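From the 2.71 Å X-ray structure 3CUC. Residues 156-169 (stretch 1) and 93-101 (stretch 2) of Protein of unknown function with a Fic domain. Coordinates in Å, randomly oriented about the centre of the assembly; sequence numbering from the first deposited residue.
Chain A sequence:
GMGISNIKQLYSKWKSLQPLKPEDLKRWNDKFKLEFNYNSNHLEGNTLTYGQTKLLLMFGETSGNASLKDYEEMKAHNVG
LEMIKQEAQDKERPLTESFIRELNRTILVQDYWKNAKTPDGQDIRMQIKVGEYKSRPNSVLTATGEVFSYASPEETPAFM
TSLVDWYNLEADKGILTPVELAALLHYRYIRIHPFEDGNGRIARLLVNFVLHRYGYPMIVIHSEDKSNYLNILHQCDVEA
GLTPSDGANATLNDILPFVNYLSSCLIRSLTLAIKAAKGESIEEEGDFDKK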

# COMPACT_ATOMS: atom_id res chain seq x y z
N THR A 156 11.80 -0.36 17.74
CA THR A 156 10.65 -0.17 16.86
C THR A 156 9.80 1.06 17.19
O THR A 156 9.57 1.89 16.31
CB THR A 156 9.75 -1.44 16.80
OG1 THR A 156 10.45 -2.48 16.11
CG2 THR A 156 8.44 -1.15 16.07
N PRO A 157 9.33 1.20 18.44
CA PRO A 157 8.52 2.38 18.78
C PRO A 157 9.22 3.72 18.52
O PRO A 157 8.56 4.67 18.08
CB PRO A 157 8.23 2.22 20.28
CG PRO A 157 9.12 1.14 20.76
CD PRO A 157 9.46 0.29 19.59
N ALA A 158 10.52 3.79 18.78
CA ALA A 158 11.31 4.98 18.47
C ALA A 158 11.38 5.22 16.96
O ALA A 158 11.19 6.34 16.49
CB ALA A 158 12.71 4.86 19.06
N PHE A 159 11.66 4.16 16.21
CA PHE A 159 11.70 4.20 14.75
C PHE A 159 10.37 4.66 14.13
O PHE A 159 10.36 5.43 13.17
CB PHE A 159 12.06 2.82 14.19
CG PHE A 159 13.54 2.53 14.15
CD1 PHE A 159 14.41 3.11 15.07
CD2 PHE A 159 14.06 1.66 13.20
CE1 PHE A 159 15.77 2.83 15.03
CE2 PHE A 159 15.41 1.38 13.16
CZ PHE A 159 16.27 1.97 14.07
N MSE A 160 9.26 4.16 14.68
CA MSE A 160 7.93 4.50 14.20
C MSE A 160 7.57 5.95 14.50
O MSE A 160 7.03 6.64 13.63
CB MSE A 160 6.87 3.56 14.79
CG MSE A 160 6.93 2.16 14.22
SE MSE A 160 6.58 2.15 12.34
CE MSE A 160 4.64 2.48 12.35
N THR A 161 7.86 6.42 15.70
CA THR A 161 7.63 7.83 16.02
C THR A 161 8.43 8.72 15.07
O THR A 161 7.95 9.76 14.64
CB THR A 161 8.00 8.16 17.47
OG1 THR A 161 7.24 7.34 18.35
CG2 THR A 161 7.72 9.63 17.78
N SER A 162 9.65 8.30 14.73
CA SER A 162 10.47 9.04 13.77
C SER A 162 9.87 9.05 12.37
O SER A 162 9.95 10.05 11.66
CB SER A 162 11.89 8.45 13.72
OG SER A 162 12.59 8.77 14.90
N LEU A 163 9.25 7.92 11.99
CA LEU A 163 8.68 7.75 10.66
C LEU A 163 7.49 8.68 10.44
O LEU A 163 7.41 9.37 9.42
CB LEU A 163 8.25 6.30 10.46
CG LEU A 163 7.74 5.91 9.07
CD1 LEU A 163 8.89 5.89 8.07
CD2 LEU A 163 7.04 4.55 9.13
N VAL A 164 6.56 8.69 11.40
CA VAL A 164 5.38 9.55 11.27
C VAL A 164 5.76 11.02 11.39
O VAL A 164 5.25 11.85 10.65
CB VAL A 164 4.25 9.19 12.28
CG1 VAL A 164 3.64 7.84 11.94
CG2 VAL A 164 4.76 9.21 13.71
N ASP A 165 6.66 11.34 12.31
CA ASP A 165 7.19 12.70 12.42
C ASP A 165 7.85 13.11 11.11
O ASP A 165 7.63 14.22 10.62
CB ASP A 165 8.18 12.84 13.58
CG ASP A 165 7.52 12.71 14.96
OD1 ASP A 165 6.31 12.39 15.04
OD2 ASP A 165 8.22 12.93 15.97
N TRP A 166 8.66 12.22 10.54
CA TRP A 166 9.32 12.49 9.27
C TRP A 166 8.29 12.74 8.16
O TRP A 166 8.42 13.69 7.38
CB TRP A 166 10.25 11.35 8.85
CG TRP A 166 10.56 11.38 7.39
CD1 TRP A 166 11.46 12.19 6.76
CD2 TRP A 166 9.92 10.62 6.36
NE1 TRP A 166 11.44 11.96 5.41
CE2 TRP A 166 10.50 11.00 5.14
CE3 TRP A 166 8.91 9.65 6.36
CZ2 TRP A 166 10.12 10.44 3.92
CZ3 TRP A 166 8.53 9.10 5.15
CH2 TRP A 166 9.13 9.49 3.94
N TYR A 167 7.29 11.86 8.08
CA TYR A 167 6.31 11.91 7.00
C TYR A 167 5.58 13.26 7.01
O TYR A 167 5.55 13.97 6.01
CB TYR A 167 5.29 10.76 7.11
CG TYR A 167 4.13 10.94 6.16
CD1 TYR A 167 4.24 10.53 4.83
CD2 TYR A 167 2.95 11.54 6.57
CE1 TYR A 167 3.18 10.71 3.93
CE2 TYR A 167 1.89 11.73 5.69
CZ TYR A 167 2.01 11.32 4.37
OH TYR A 167 0.97 11.50 3.49
N ASN A 168 5.02 13.59 8.17
CA ASN A 168 4.24 14.81 8.32
C ASN A 168 5.08 16.08 8.11
O ASN A 168 4.54 17.13 7.74
CB ASN A 168 3.56 14.83 9.69
CG ASN A 168 2.55 13.69 9.86
OD1 ASN A 168 1.65 13.52 9.04
ND2 ASN A 168 2.70 12.93 10.93
N LEU A 169 6.38 16.00 8.35
CA LEU A 169 7.27 17.12 8.08
C LEU A 169 7.42 17.31 6.57
O LEU A 169 7.41 18.44 6.08
CB LEU A 169 8.65 16.91 8.71
CG LEU A 169 9.45 18.20 8.87
CD1 LEU A 169 9.04 18.91 10.15
CD2 LEU A 169 10.95 17.93 8.85
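Stretch 2, residues 93-101: RPLTESFIR

Packing of residues 93-101 on the helix 156-169. Stretch 1 is helical throughout and continues later in the chain; stretch 2 arrives as an extended segment, R93 to T96, and turns into a helix at E97 that also runs on. The N-to-C directions of the two helices make an angle of 113°, and their axes approach to 11.0 Å. The extended segment comes nearer: the CA atoms of V164 and L95 are 6.1 Å apart, those of N168 and P94 6.2 Å. Stretch 2 thus advances as stretch 1 recedes, with P94 and L95 beside the later turns and E97 and I100 beside the earlier ones. Together the two surfaces bury 454 Å².

Along stretch 1, P157 touches only lightly, its O lying 4.2 Å from E97 OE1. M160, a selenomethionine with all three chi angles in m, points its CA-to-CB bond toward stretch 2; its CB is 3.7 Å from E97 OE1, and its CE reaches I100 CD1 at 4.0 Å, an apolar contact. One turn on from P157, T161 OG1 lies 2.7 Å from E97 OE2 and 3.0 Å from P157 O, so its single proton has two acceptors within reach. The CA-to-CB bond of E97 runs sideways, but the end of its side chain comes nearer, which brings the carboxylate to this part of the helix.

V164 points its CA-to-CB bond toward stretch 2 and touches four of its residues. Its CB is 3.7 Å from L95 O, its CG2 3.8 Å from E97 CG, and its CG1 4.1 Å from I100 CD1 and 4.4 Å from L95 CG, so the valine fits against both the extended segment and the first turn of the helix. That turn is capped by T96, whose OG1 accepts from F99 N at 3.2 Å; the CA-to-CB bond of T96 points away from stretch 1.

Y167 (chi1 t) offers a ring face to L95: CD2 of the leucine lies 4.0 Å from the ring centroid, 22° off the normal, a CH-pi contact, while L95 CB is 3.6 Å from Y167 CD2. N168 then fixes the backbone of the same leucine with both ends of its amide. L95 N donates to N168 OD1 at 2.9 Å, and N168 ND2 donates to L95 O at 3.0 Å with a nearly straight angle of 172°. This paired bonding satisfies a backbone NH and carbonyl in the segment before the helix. N168 OD1 also meets P94 CB at 3.4 Å, and L169 lies beyond reach.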

# COMPACT_ATOMS: atom_id res chain seq x y z
N ARG A 93 -5.72 15.98 8.71
CA ARG A 93 -5.37 14.93 9.68
C ARG A 93 -3.98 14.36 9.38
O ARG A 93 -3.79 13.73 8.35
CB ARG A 93 -6.41 13.81 9.66
CG ARG A 93 -6.51 13.07 10.98
CD ARG A 93 -7.58 11.99 10.96
NE ARG A 93 -8.92 12.48 10.62
CZ ARG A 93 -10.03 11.74 10.69
NH1 ARG A 93 -9.99 10.47 11.09
NH2 ARG A 93 -11.21 12.27 10.36
N PRO A 94 -3.00 14.59 10.27
CA PRO A 94 -1.68 14.02 10.03
C PRO A 94 -1.64 12.51 10.23
O PRO A 94 -2.47 11.95 10.95
CB PRO A 94 -0.80 14.72 11.07
CG PRO A 94 -1.73 15.05 12.17
CD PRO A 94 -3.03 15.37 11.52
N LEU A 95 -0.66 11.87 9.59
CA LEU A 95 -0.46 10.43 9.73
C LEU A 95 -0.06 10.12 11.17
O LEU A 95 0.90 10.69 11.69
CB LEU A 95 0.61 9.93 8.76
CG LEU A 95 0.82 8.42 8.67
CD1 LEU A 95 -0.47 7.73 8.31
CD2 LEU A 95 1.90 8.10 7.65
N THR A 96 -0.81 9.24 11.81
CA THR A 96 -0.60 8.94 13.22
C THR A 96 -0.20 7.49 13.40
O THR A 96 -0.61 6.62 12.63
CB THR A 96 -1.88 9.21 14.01
OG1 THR A 96 -2.98 8.58 13.34
CG2 THR A 96 -2.14 10.70 14.12
N GLU A 97 0.60 7.23 14.43
CA GLU A 97 0.92 5.85 14.81
C GLU A 97 -0.35 5.09 15.16
O GLU A 97 -0.49 3.92 14.81
CB GLU A 97 1.90 5.80 15.99
CG GLU A 97 3.32 6.22 15.64
CD GLU A 97 4.26 6.10 16.83
OE1 GLU A 97 4.48 4.96 17.29
OE2 GLU A 97 4.78 7.14 17.28
N SER A 98 -1.30 5.76 15.82
CA SER A 98 -2.54 5.10 16.23
C SER A 98 -3.40 4.68 15.04
O SER A 98 -4.05 3.64 15.10
CB SER A 98 -3.36 5.99 17.17
OG SER A 98 -3.30 7.34 16.76
N PHE A 99 -3.38 5.46 13.97
CA PHE A 99 -4.11 5.08 12.76
C PHE A 99 -3.51 3.82 12.15
O PHE A 99 -4.25 2.92 11.73
CB PHE A 99 -4.13 6.20 11.71
CG PHE A 99 -4.77 5.80 10.40
CD1 PHE A 99 -6.15 5.64 10.31
CD2 PHE A 99 -4.00 5.56 9.27
CE1 PHE A 99 -6.75 5.26 9.12
CE2 PHE A 99 -4.58 5.17 8.07
CZ PHE A 99 -5.96 5.03 7.99
N ILE A 100 -2.18 3.75 12.11
CA ILE A 100 -1.48 2.61 11.51
C ILE A 100 -1.75 1.34 12.33
O ILE A 100 -1.95 0.26 11.77
CB ILE A 100 0.04 2.85 11.41
CG1 ILE A 100 0.33 4.03 10.48
CG2 ILE A 100 0.74 1.62 10.87
CD1 ILE A 100 1.76 4.50 10.51
N ARG A 101 -1.76 1.50 13.65
CA ARG A 101 -2.04 0.40 14.56
C ARG A 101 -3.47 -0.10 14.38
O ARG A 101 -3.71 -1.30 14.32
CB ARG A 101 -1.79 0.83 16.01
CG ARG A 101 -0.34 1.22 16.31
CD ARG A 101 -0.22 2.11 17.55
NE ARG A 101 -0.23 1.30 18.76
CZ ARG A 101 0.85 0.75 19.32
NH1 ARG A 101 2.06 0.94 18.79
NH2 ARG A 101 0.73 0.01 20.41